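Local coordinates for protein alkylhalidase CmlS (Streptomyces venezuelae, PDB 3I3L) that acts as a flavin-dependent halogenase in chloramphenicol biosynthesis, carrying an FAD that is covalently bound to the protein, at residues A[254-257]-A[258-261]; A[371-374]-A[375-379]; A[388-391]-A[392-396]; A[461-464]-A[465-469]. All blocks are in the same frame, centred on the assembly; numbering follows the deposited sequence.

Contact 1 (A[254-257]-A[258-261]); sequences RSKS and AEVR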
loop_
_atom_site.group_PDB
_atom_site.type_symbol
_atom_site.label_atom_id
_atom_site.label_comp_id
_atom_site.label_asym_id
_atom_site.label_seq_id
_atom_site.Cartn_x
_atom_site.Cartn_y
_atom_site.Cartn_z
ATOM N N ARG A 254 21.917 -0.539 3.367
ATOM C CA ARG A 254 22.411 0.421 4.334
ATOM C C ARG A 254 23.911 0.297 4.496
ATOM O O ARG A 254 24.546 1.211 5.029
ATOM C CB ARG A 254 21.702 0.281 5.711
ATOM C CG ARG A 254 22.308 -0.685 6.694
ATOM C CD ARG A 254 22.227 -2.118 6.234
ATOM N NE ARG A 254 22.506 -3.039 7.325
ATOM C CZ ARG A 254 23.446 -3.999 7.268
ATOM N NH1 ARG A 254 24.186 -4.176 6.155
ATOM N NH2 ARG A 254 23.614 -4.837 8.293
ATOM N N SER A 255 24.478 -0.843 4.061
ATOM C CA SER A 255 25.950 -1.056 4.073
ATOM C C SER A 255 26.705 -0.059 3.223
ATOM O O SER A 255 27.950 0.014 3.324
ATOM C CB SER A 255 26.343 -2.476 3.603
ATOM O OG SER A 255 25.992 -2.722 2.232
ATOM N N LYS A 256 25.993 0.709 2.400
ATOM C CA LYS A 256 26.611 1.758 1.553
ATOM C C LYS A 256 26.745 3.062 2.300
ATOM O O LYS A 256 27.284 4.063 1.740
ATOM C CB LYS A 256 25.828 2.027 0.243
ATOM C CG LYS A 256 25.700 0.834 -0.688
ATOM C CD LYS A 256 27.117 0.445 -1.276
ATOM C CE LYS A 256 27.030 -0.783 -2.225
ATOM N NZ LYS A 256 28.305 -1.002 -2.924
ATOM N N SER A 257 26.259 3.069 3.544
ATOM C CA SER A 257 26.282 4.319 4.375
ATOM C C SER A 257 27.689 4.819 4.504
ATOM O O SER A 257 27.946 6.020 4.310
ATOM C CB SER A 257 25.673 4.117 5.793
ATOM O OG SER A 257 24.283 3.722 5.666
ATOM N N ALA A 258 28.588 3.895 4.800
ATOM C CA ALA A 258 29.992 4.205 5.039
ATOM C C ALA A 258 30.624 4.888 3.833
ATOM O O ALA A 258 31.341 5.877 3.996
ATOM C CB ALA A 258 30.776 2.939 5.445
ATOM N N GLU A 259 30.326 4.404 2.630
ATOM C CA GLU A 259 30.895 4.980 1.403
ATOM C C GLU A 259 30.439 6.403 1.223
ATOM O O GLU A 259 31.236 7.276 1.021
ATOM C CB GLU A 259 30.516 4.185 0.171
ATOM C CG GLU A 259 30.474 2.695 0.379
ATOM C CD GLU A 259 30.740 1.914 -0.897
ATOM O OE1 GLU A 259 30.603 2.506 -2.020
ATOM O OE2 GLU A 259 31.080 0.700 -0.733
ATOM N N VAL A 260 29.144 6.639 1.312
ATOM C CA VAL A 260 28.628 7.996 1.248
ATOM C C VAL A 260 29.243 8.902 2.314
ATOM O O VAL A 260 29.544 10.053 2.033
ATOM C CB VAL A 260 27.066 8.038 1.401
ATOM C CG1 VAL A 260 26.556 9.493 1.476
ATOM C CG2 VAL A 260 26.443 7.321 0.262
ATOM N N ARG A 261 29.346 8.414 3.547
ATOM C CA ARG A 261 29.951 9.169 4.648
ATOM C C ARG A 261 31.331 9.597 4.205
ATOM O O ARG A 261 31.691 10.776 4.254
ATOM C CB ARG A 261 30.085 8.303 5.917
ATOM C CG ARG A 261 29.274 8.758 7.137
ATOM C CD ARG A 261 30.122 9.483 8.199
ATOM N NE ARG A 261 30.297 8.649 9.388
ATOM C CZ ARG A 261 30.165 9.055 10.660
ATOM N NH1 ARG A 261 29.861 10.321 10.942
ATOM N NH2 ARG A 261 30.310 8.194 11.673
#
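Lys-256 and Ser-257 meet Glu-259, Val-260 and Arg-261 in a local contact at the surface, where the chain leaves strand 245-253 and winds into helix 257-263 of the FAD-binding part of the fold. Its frame is a pair of alpha-helical bonds: Val-260 N donates to Lys-256 O at 3.2 Å, almost straight at 174°, and Arg-261 N to Ser-257 O at 2.9 Å. Just before them Ser-257 turns back on the chain. Its OG lies 2.6 Å from Arg-254 O, in the carbonyl plane and on a lone pair, while Ser-257 N reaches the same oxygen at 2.9 Å. Two donors of one residue thus hold that carbonyl as the helix gets under way. Serine suits the place because its hydroxyl, set beside the backbone N (chi1 -61°), is short enough to reach back, and it also meets the amide of Gln-296. On the partly exposed side Lys-256 and Glu-259 run alongside each other, pointing the same way. Their CD atoms are 3.9 Å apart, and Lys-256 NZ reaches Glu-259 OE2 in a long salt bridge, also 3.9 Å; such long, charged chains can pair loosely where solvent has access. Val-260, branched and apolar, is instead buried against Phe-206 and Phe-268. Around this turn, Ser-257 also rests on Phe-206 of strand 203-213, and Lys-256 and Glu-259 lean on Phe-268 of helix 265-273, while Arg-254 packs against Gln-296 and Trp-298 of strand 287-302.

Contact 2 (A[371-374]-A[375-379]); sequences HQFL and ASFYT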
loop_
_atom_site.group_PDB
_atom_site.type_symbol
_atom_site.label_atom_id
_atom_site.label_comp_id
_atom_site.label_asym_id
_atom_site.label_seq_id
_atom_site.Cartn_x
_atom_site.Cartn_y
_atom_site.Cartn_z
ATOM N N HIS A 371 4.920 -7.175 2.257
ATOM C CA HIS A 371 6.285 -7.669 2.556
ATOM C C HIS A 371 6.507 -9.014 1.870
ATOM O O HIS A 371 7.523 -9.199 1.252
ATOM C CB HIS A 371 6.380 -7.828 4.080
ATOM C CG HIS A 371 7.732 -8.202 4.615
ATOM N ND1 HIS A 371 8.248 -9.485 4.546
ATOM C CD2 HIS A 371 8.632 -7.480 5.327
ATOM C CE1 HIS A 371 9.422 -9.527 5.156
ATOM N NE2 HIS A 371 9.678 -8.323 5.644
ATOM N N GLN A 372 5.578 -9.955 2.028
ATOM C CA GLN A 372 5.649 -11.278 1.375
ATOM C C GLN A 372 5.768 -11.151 -0.141
ATOM O O GLN A 372 6.484 -11.885 -0.799
ATOM C CB GLN A 372 4.398 -12.117 1.703
ATOM C CG GLN A 372 3.640 -12.596 0.401
ATOM C CD GLN A 372 2.060 -12.718 0.523
ATOM O OE1 GLN A 372 1.311 -11.956 -0.127
ATOM N NE2 GLN A 372 1.581 -13.657 1.353
ATOM N N PHE A 373 5.065 -10.189 -0.687
ATOM C CA PHE A 373 4.990 -9.988 -2.100
ATOM C C PHE A 373 6.312 -9.458 -2.575
ATOM O O PHE A 373 6.910 -9.976 -3.519
ATOM C CB PHE A 373 3.906 -8.965 -2.325
ATOM C CG PHE A 373 3.573 -8.705 -3.744
ATOM C CD1 PHE A 373 4.053 -7.577 -4.364
ATOM C CD2 PHE A 373 2.684 -9.558 -4.442
ATOM C CE1 PHE A 373 3.692 -7.318 -5.729
ATOM C CE2 PHE A 373 2.296 -9.299 -5.759
ATOM C CZ PHE A 373 2.795 -8.198 -6.414
ATOM N N LEU A 374 6.776 -8.414 -1.898
ATOM C CA LEU A 374 8.078 -7.856 -2.103
ATOM C C LEU A 374 9.202 -8.910 -2.152
ATOM O O LEU A 374 10.103 -8.826 -2.978
ATOM C CB LEU A 374 8.360 -6.931 -0.945
ATOM C CG LEU A 374 9.407 -5.878 -1.202
ATOM C CD1 LEU A 374 9.013 -5.111 -2.413
ATOM C CD2 LEU A 374 9.365 -4.963 0.054
ATOM N N ALA A 375 9.143 -9.887 -1.260
ATOM C CA ALA A 375 10.161 -10.900 -1.179
ATOM C C ALA A 375 10.227 -11.665 -2.506
ATOM O O ALA A 375 11.313 -11.988 -2.988
ATOM C CB ALA A 375 9.838 -11.881 0.012
ATOM N N SER A 376 9.064 -11.980 -3.071
ATOM C CA SER A 376 8.966 -12.581 -4.404
ATOM C C SER A 376 9.656 -11.744 -5.469
ATOM O O SER A 376 10.549 -12.226 -6.148
ATOM C CB SER A 376 7.500 -12.773 -4.775
ATOM O OG SER A 376 6.999 -13.839 -4.023
ATOM N N PHE A 377 9.269 -10.483 -5.603
ATOM C CA PHE A 377 9.920 -9.619 -6.583
ATOM C C PHE A 377 11.426 -9.534 -6.431
ATOM O O PHE A 377 12.139 -9.685 -7.422
ATOM C CB PHE A 377 9.310 -8.225 -6.685
ATOM C CG PHE A 377 8.065 -8.203 -7.462
ATOM C CD1 PHE A 377 6.841 -8.508 -6.862
ATOM C CD2 PHE A 377 8.098 -7.895 -8.811
ATOM C CE1 PHE A 377 5.655 -8.503 -7.612
ATOM C CE2 PHE A 377 6.932 -7.884 -9.553
ATOM C CZ PHE A 377 5.703 -8.195 -8.943
ATOM N N TYR A 378 11.921 -9.307 -5.208
ATOM C CA TYR A 378 13.372 -9.253 -5.041
ATOM C C TYR A 378 14.028 -10.607 -5.473
ATOM O O TYR A 378 15.038 -10.621 -6.149
ATOM C CB TYR A 378 13.788 -8.859 -3.631
ATOM C CG TYR A 378 13.705 -7.389 -3.374
ATOM C CD1 TYR A 378 14.276 -6.490 -4.231
ATOM C CD2 TYR A 378 13.041 -6.883 -2.276
ATOM C CE1 TYR A 378 14.226 -5.128 -4.001
ATOM C CE2 TYR A 378 12.983 -5.476 -2.038
ATOM C CZ TYR A 378 13.561 -4.637 -2.923
ATOM O OH TYR A 378 13.524 -3.246 -2.739
ATOM N N THR A 379 13.442 -11.737 -5.053
ATOM C CA THR A 379 13.960 -13.032 -5.458
ATOM C C THR A 379 14.064 -13.207 -6.999
ATOM O O THR A 379 15.044 -13.777 -7.483
ATOM C CB THR A 379 13.158 -14.172 -4.815
ATOM O OG1 THR A 379 13.177 -13.947 -3.412
ATOM C CG2 THR A 379 13.810 -15.547 -5.101
#
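Leu-374 and Tyr-378 pack one turn apart on the long helix 352-382, on the crowded, inward side of an i to i+4 contact whose other side, at His-371, Gln-372 and Ala-375, is partly open to solvent. The leucine and the tyrosine run side by side. Leu-374 CG touches the ring at CE2, 3.7 Å away, because that leucine carries CG anti to its own N (chi1 -158°) and so leans along the helix toward the next turn. A tyrosine fits here by combining an apolar ring with a polar end: the buried OH is bonded to Asp-321 and Trp-235. Round the helix Phe-373 and Phe-377 also point the same way, their planes at 46°, though the closest approach of the two rings is too short to be trusted; both meet Phe-324 edge-to-face. Met-435 of helix 430-439 touches both rings too, as expected of large apolar residues facing a neighbouring helix. In the backbone, Tyr-378 N donates to Leu-374 O at 2.9 Å, almost straight; the bond from Ser-376 N to Gln-372 O, at 3.4 Å, is weak. On the more open side the small Ala-375 lets Tyr-203 and Ile-396 come close to the helix, and His-371 turns its NE2 to Asp-200. Farther on, Ala-375 O takes two donors from opposite faces of its plane, Thr-379 N at 3.0 Å and Thr-379 OG1 at 2.7 Å.

Contact 3 (A[388-391]-A[392-396]); sequences SEFW and RKRRI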
loop_
_atom_site.group_PDB
_atom_site.type_symbol
_atom_site.label_atom_id
_atom_site.label_comp_id
_atom_site.label_asym_id
_atom_site.label_seq_id
_atom_site.Cartn_x
_atom_site.Cartn_y
_atom_site.Cartn_z
ATOM N N SER A 388 25.480 -9.470 -4.656
ATOM C CA SER A 388 25.829 -8.361 -3.770
ATOM C C SER A 388 25.063 -8.446 -2.459
ATOM O O SER A 388 24.071 -9.172 -2.355
ATOM C CB SER A 388 25.578 -7.005 -4.482
ATOM O OG SER A 388 24.180 -6.763 -4.562
ATOM N N GLU A 389 25.530 -7.742 -1.433
ATOM C CA GLU A 389 24.809 -7.668 -0.144
ATOM C C GLU A 389 23.341 -7.171 -0.295
ATOM O O GLU A 389 22.439 -7.680 0.363
ATOM C CB GLU A 389 25.549 -6.787 0.870
ATOM C CG GLU A 389 24.992 -6.989 2.299
ATOM C CD GLU A 389 25.879 -6.398 3.392
ATOM O OE1 GLU A 389 25.539 -6.573 4.593
ATOM O OE2 GLU A 389 26.944 -5.796 3.070
ATOM N N PHE A 390 23.102 -6.262 -1.233
ATOM C CA PHE A 390 21.742 -5.839 -1.501
ATOM C C PHE A 390 20.816 -7.024 -1.812
ATOM O O PHE A 390 19.829 -7.220 -1.143
ATOM C CB PHE A 390 21.638 -4.805 -2.647
ATOM C CG PHE A 390 20.252 -4.241 -2.780
ATOM C CD1 PHE A 390 19.844 -3.136 -2.020
ATOM C CD2 PHE A 390 19.323 -4.853 -3.618
ATOM C CE1 PHE A 390 18.525 -2.648 -2.097
ATOM C CE2 PHE A 390 17.986 -4.336 -3.703
ATOM C CZ PHE A 390 17.626 -3.230 -2.943
ATOM N N TRP A 391 21.152 -7.781 -2.856
ATOM C CA TRP A 391 20.303 -8.865 -3.316
ATOM C C TRP A 391 20.235 -10.024 -2.328
ATOM O O TRP A 391 19.193 -10.630 -2.142
ATOM C CB TRP A 391 20.686 -9.299 -4.746
ATOM C CG TRP A 391 20.447 -8.158 -5.686
ATOM C CD1 TRP A 391 21.381 -7.328 -6.225
ATOM C CD2 TRP A 391 19.188 -7.669 -6.107
ATOM N NE1 TRP A 391 20.768 -6.336 -6.991
ATOM C CE2 TRP A 391 19.424 -6.518 -6.925
ATOM C CE3 TRP A 391 17.891 -8.035 -5.842
ATOM C CZ2 TRP A 391 18.396 -5.763 -7.483
ATOM C CZ3 TRP A 391 16.857 -7.280 -6.407
ATOM C CH2 TRP A 391 17.117 -6.167 -7.215
ATOM N N ARG A 392 21.349 -10.286 -1.678
ATOM C CA ARG A 392 21.501 -11.382 -0.738
ATOM C C ARG A 392 20.665 -11.149 0.523
ATOM O O ARG A 392 20.147 -12.088 1.121
ATOM C CB ARG A 392 22.995 -11.478 -0.345
ATOM C CG ARG A 392 23.323 -12.444 0.778
ATOM C CD ARG A 392 24.886 -12.825 0.781
ATOM N NE ARG A 392 25.749 -11.719 1.114
ATOM C CZ ARG A 392 26.501 -11.008 0.247
ATOM N NH1 ARG A 392 27.276 -10.031 0.673
ATOM N NH2 ARG A 392 26.505 -11.264 -1.057
ATOM N N LYS A 393 20.611 -9.911 0.988
ATOM C CA LYS A 393 19.802 -9.643 2.159
ATOM C C LYS A 393 18.324 -9.802 1.820
ATOM O O LYS A 393 17.563 -10.162 2.675
ATOM C CB LYS A 393 20.108 -8.242 2.778
ATOM C CG LYS A 393 21.579 -8.091 3.296
ATOM C CD LYS A 393 21.867 -9.103 4.441
ATOM C CE LYS A 393 23.204 -8.853 5.159
ATOM N NZ LYS A 393 22.964 -8.099 6.446
ATOM N N ARG A 394 17.935 -9.532 0.583
ATOM C CA ARG A 394 16.511 -9.389 0.281
ATOM C C ARG A 394 15.851 -10.585 -0.391
ATOM O O ARG A 394 14.605 -10.753 -0.318
ATOM C CB ARG A 394 16.254 -8.112 -0.515
ATOM C CG ARG A 394 16.398 -6.889 0.336
ATOM C CD ARG A 394 16.771 -5.676 -0.545
ATOM N NE ARG A 394 17.062 -4.515 0.276
ATOM C CZ ARG A 394 18.222 -4.323 0.933
ATOM N NH1 ARG A 394 19.202 -5.218 0.846
ATOM N NH2 ARG A 394 18.427 -3.226 1.644
ATOM N N ARG A 395 16.665 -11.445 -1.017
ATOM C CA ARG A 395 16.123 -12.573 -1.757
ATOM C C ARG A 395 15.723 -13.603 -0.763
ATOM O O ARG A 395 16.258 -13.619 0.315
ATOM C CB ARG A 395 17.154 -13.140 -2.770
ATOM C CG ARG A 395 18.318 -13.991 -2.159
ATOM C CD ARG A 395 19.426 -14.289 -3.250
ATOM N NE ARG A 395 20.650 -14.777 -2.602
ATOM C CZ ARG A 395 21.880 -14.250 -2.707
ATOM N NH1 ARG A 395 22.167 -13.210 -3.514
ATOM N NH2 ARG A 395 22.872 -14.784 -1.985
ATOM N N ILE A 396 14.764 -14.463 -1.115
ATOM C CA ILE A 396 14.290 -15.451 -0.179
ATOM C C ILE A 396 15.425 -16.416 0.268
ATOM O O ILE A 396 16.252 -16.860 -0.554
ATOM C CB ILE A 396 13.109 -16.243 -0.792
ATOM C CG1 ILE A 396 11.809 -15.480 -0.568
ATOM C CG2 ILE A 396 13.013 -17.732 -0.193
ATOM C CD1 ILE A 396 10.708 -15.874 -1.595
#
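Arg-394 lays its guanidinium flat on the ring of Phe-390, a cation-pi stack between residues four apart on the short helix 389-394. The planes differ by only 10°, and Arg-394 CZ stands 3.9 Å from the ring centroid, over the face. The extended arginine chain crosses the phenylalanine at about a right angle, bringing CD over the same face as a CH-pi partner. The guanidinium also bonds from its rim: NH1 donates to Phe-390 O at 2.9 Å, in the carbonyl plane and on a lone pair, which together with Asp-253 and Asn-205 fixes its rotation. Arginine suits this buried place, since one flat group offers a face to the ring and several N-H bonds at its edge. Phe-390 in turn rises from the helix with CG anti to its N (chi1 -172°), and its CD2 sits 3.6 Å above the middle of the Trp-391 indole. Toward solvent, by contrast, Glu-389 and Lys-393 lie side by side. Their charges meet at 3.5 Å, Glu-389 OE1 to Lys-393 NZ, and the same oxygen has a second basic partner in segment 254-257. Arg-392 folds back along the first turn, its guanidinium over the backbone of Glu-389, and forms a salt bridge with Asp-387, which Arg-395 shares. At the end of the helix Trp-391 O takes two donors: Arg-395 N at 2.9 Å, close to the line of the C=O though its N-H is bent away (140°), and Arg-394 N at 3.2 Å from above the carbonyl plane.

Contact 4 (A[461-464]-A[465-469]); sequences RWIS and DLTKR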
loop_
_atom_site.group_PDB
_atom_site.type_symbol
_atom_site.label_atom_id
_atom_site.label_comp_id
_atom_site.label_asym_id
_atom_site.label_seq_id
_atom_site.Cartn_x
_atom_site.Cartn_y
_atom_site.Cartn_z
ATOM N N ARG A 461 -5.610 -14.741 -21.071
ATOM C CA ARG A 461 -5.101 -16.063 -20.936
ATOM C C ARG A 461 -5.076 -16.476 -19.449
ATOM O O ARG A 461 -5.358 -17.648 -19.096
ATOM C CB ARG A 461 -3.701 -16.062 -21.514
ATOM C CG ARG A 461 -2.957 -17.285 -21.319
ATOM C CD ARG A 461 -2.095 -17.629 -22.541
ATOM N NE ARG A 461 -1.834 -19.086 -22.508
ATOM C CZ ARG A 461 -2.689 -20.008 -22.036
ATOM N NH1 ARG A 461 -3.892 -19.645 -21.567
ATOM N NH2 ARG A 461 -2.354 -21.306 -22.054
ATOM N N TRP A 462 -4.761 -15.526 -18.576
ATOM C CA TRP A 462 -4.823 -15.799 -17.157
ATOM C C TRP A 462 -6.267 -16.037 -16.705
ATOM O O TRP A 462 -6.570 -16.991 -15.961
ATOM C CB TRP A 462 -4.136 -14.685 -16.339
ATOM C CG TRP A 462 -4.423 -14.833 -14.872
ATOM C CD1 TRP A 462 -3.804 -15.688 -13.998
ATOM C CD2 TRP A 462 -5.462 -14.183 -14.133
ATOM N NE1 TRP A 462 -4.374 -15.583 -12.744
ATOM C CE2 TRP A 462 -5.400 -14.672 -12.804
ATOM C CE3 TRP A 462 -6.399 -13.184 -14.452
ATOM C CZ2 TRP A 462 -6.247 -14.213 -11.799
ATOM C CZ3 TRP A 462 -7.252 -12.739 -13.472
ATOM C CH2 TRP A 462 -7.169 -13.252 -12.145
ATOM N N ILE A 463 -7.175 -15.203 -17.167
ATOM C CA ILE A 463 -8.587 -15.394 -16.860
ATOM C C ILE A 463 -9.096 -16.763 -17.374
ATOM O O ILE A 463 -9.818 -17.472 -16.663
ATOM C CB ILE A 463 -9.437 -14.240 -17.491
ATOM C CG1 ILE A 463 -9.002 -12.894 -16.889
ATOM C CG2 ILE A 463 -10.954 -14.459 -17.329
ATOM C CD1 ILE A 463 -9.520 -11.639 -17.631
ATOM N N SER A 464 -8.735 -17.125 -18.606
ATOM C CA SER A 464 -9.175 -18.416 -19.147
ATOM C C SER A 464 -8.581 -19.556 -18.315
ATOM O O SER A 464 -9.211 -20.586 -18.127
ATOM C CB SER A 464 -8.748 -18.586 -20.620
ATOM O OG SER A 464 -9.359 -17.588 -21.438
ATOM N N ASP A 465 -7.365 -19.364 -17.803
ATOM C CA ASP A 465 -6.768 -20.410 -16.971
ATOM C C ASP A 465 -7.512 -20.536 -15.618
ATOM O O ASP A 465 -7.788 -21.644 -15.143
ATOM C CB ASP A 465 -5.269 -20.187 -16.766
ATOM C CG ASP A 465 -4.608 -21.385 -16.116
ATOM O OD1 ASP A 465 -4.000 -21.222 -15.027
ATOM O OD2 ASP A 465 -4.721 -22.506 -16.692
ATOM N N LEU A 466 -7.873 -19.382 -15.044
ATOM C CA LEU A 466 -8.635 -19.339 -13.820
ATOM C C LEU A 466 -9.993 -19.989 -14.036
ATOM O O LEU A 466 -10.460 -20.792 -13.206
ATOM C CB LEU A 466 -8.830 -17.902 -13.385
ATOM C CG LEU A 466 -9.509 -17.517 -12.066
ATOM C CD1 LEU A 466 -9.709 -16.034 -12.000
ATOM C CD2 LEU A 466 -10.817 -18.117 -11.929
ATOM N N THR A 467 -10.628 -19.636 -15.147
ATOM C CA THR A 467 -11.959 -20.187 -15.484
ATOM C C THR A 467 -11.909 -21.688 -15.658
ATOM O O THR A 467 -12.772 -22.401 -15.191
ATOM C CB THR A 467 -12.515 -19.536 -16.778
ATOM O OG1 THR A 467 -12.861 -18.164 -16.523
ATOM C CG2 THR A 467 -13.751 -20.291 -17.281
ATOM N N LYS A 468 -10.891 -22.153 -16.365
ATOM C CA LYS A 468 -10.622 -23.566 -16.529
ATOM C C LYS A 468 -10.388 -24.305 -15.201
ATOM O O LYS A 468 -10.799 -25.461 -15.060
ATOM C CB LYS A 468 -9.440 -23.771 -17.487
ATOM C CG LYS A 468 -8.833 -25.161 -17.457
ATOM C CD LYS A 468 -8.596 -25.752 -18.841
ATOM C CE LYS A 468 -9.723 -26.773 -19.163
ATOM N NZ LYS A 468 -9.643 -27.481 -20.485
ATOM N N ARG A 469 -9.733 -23.671 -14.239
ATOM C CA ARG A 469 -9.403 -24.375 -12.986
ATOM C C ARG A 469 -10.656 -24.515 -12.129
ATOM O O ARG A 469 -10.970 -25.610 -11.633
ATOM C CB ARG A 469 -8.288 -23.695 -12.216
ATOM C CG ARG A 469 -6.915 -23.888 -12.781
ATOM C CD ARG A 469 -6.039 -22.755 -12.252
ATOM N NE ARG A 469 -4.640 -22.864 -12.659
ATOM C CZ ARG A 469 -3.700 -23.507 -11.966
ATOM N NH1 ARG A 469 -3.985 -24.118 -10.806
ATOM N NH2 ARG A 469 -2.457 -23.549 -12.439
#
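Helix 456-471, in the region of the CmlS C-terminal family, carries an i to i+4 contact at the protein surface in which Trp-462 meets Leu-466 and regular alpha-helical bonds join the turns. The two side chains lie alongside each other and point the same way. Both carry CG anti to the backbone N (chi1 169° for Trp-462 and -175° for Leu-466), so each leaves the helix in a similar direction. A single methyl does the touching: Leu-466 CD1 is 3.8 Å from Trp-462 CH2, at the far end of the six-membered ring, and meets the indole obliquely. A broad indole and a branched leucine suit a strip of helix that is neither fully buried nor bare, for each shields part of the other from water. Beneath them Leu-466 N donates to Trp-462 O at 2.9 Å. The neighbouring bonds follow the same pattern, Thr-467 N to Ile-463 O at 2.8 Å and Lys-468 N to Ser-464 O at 2.9 Å. Short polar residues do well on such a watery face; Ser-464 OG bonds to Val-460 O, one turn back. The next turn adds a salt bridge between residues four apart, a common way to tie successive turns of an exposed helix. Arg-469 NE donates to Asp-465 OD1 at 3.0 Å and 168°; the oxygen lies in the guanidinium plane, whereas the arginine comes from above the plane of the carboxylate.

The contacts come in numerical order along the chain, each within a single helix or helix start. Contacts 1, 2 and 3 form one connected region. Contact 3 touches both others: its Glu-389 forms a salt bridge with Arg-254 of contact 1, and Tyr-378 of contact 2, on the preceding helix 352-382, packs on its Trp-391 and Phe-390. Centres of contacts 2 and 3 are 11 Å apart, those of 1 and 3 16 Å. All three have side chains about 9 to 11 Å from that of Asp-297, the covalent FAD site, in its outer surroundings. Contact 4, in the CmlS C-terminal family region, touches none; its centre lies 24 Å from contact 2's and 47 Å from contact 1's.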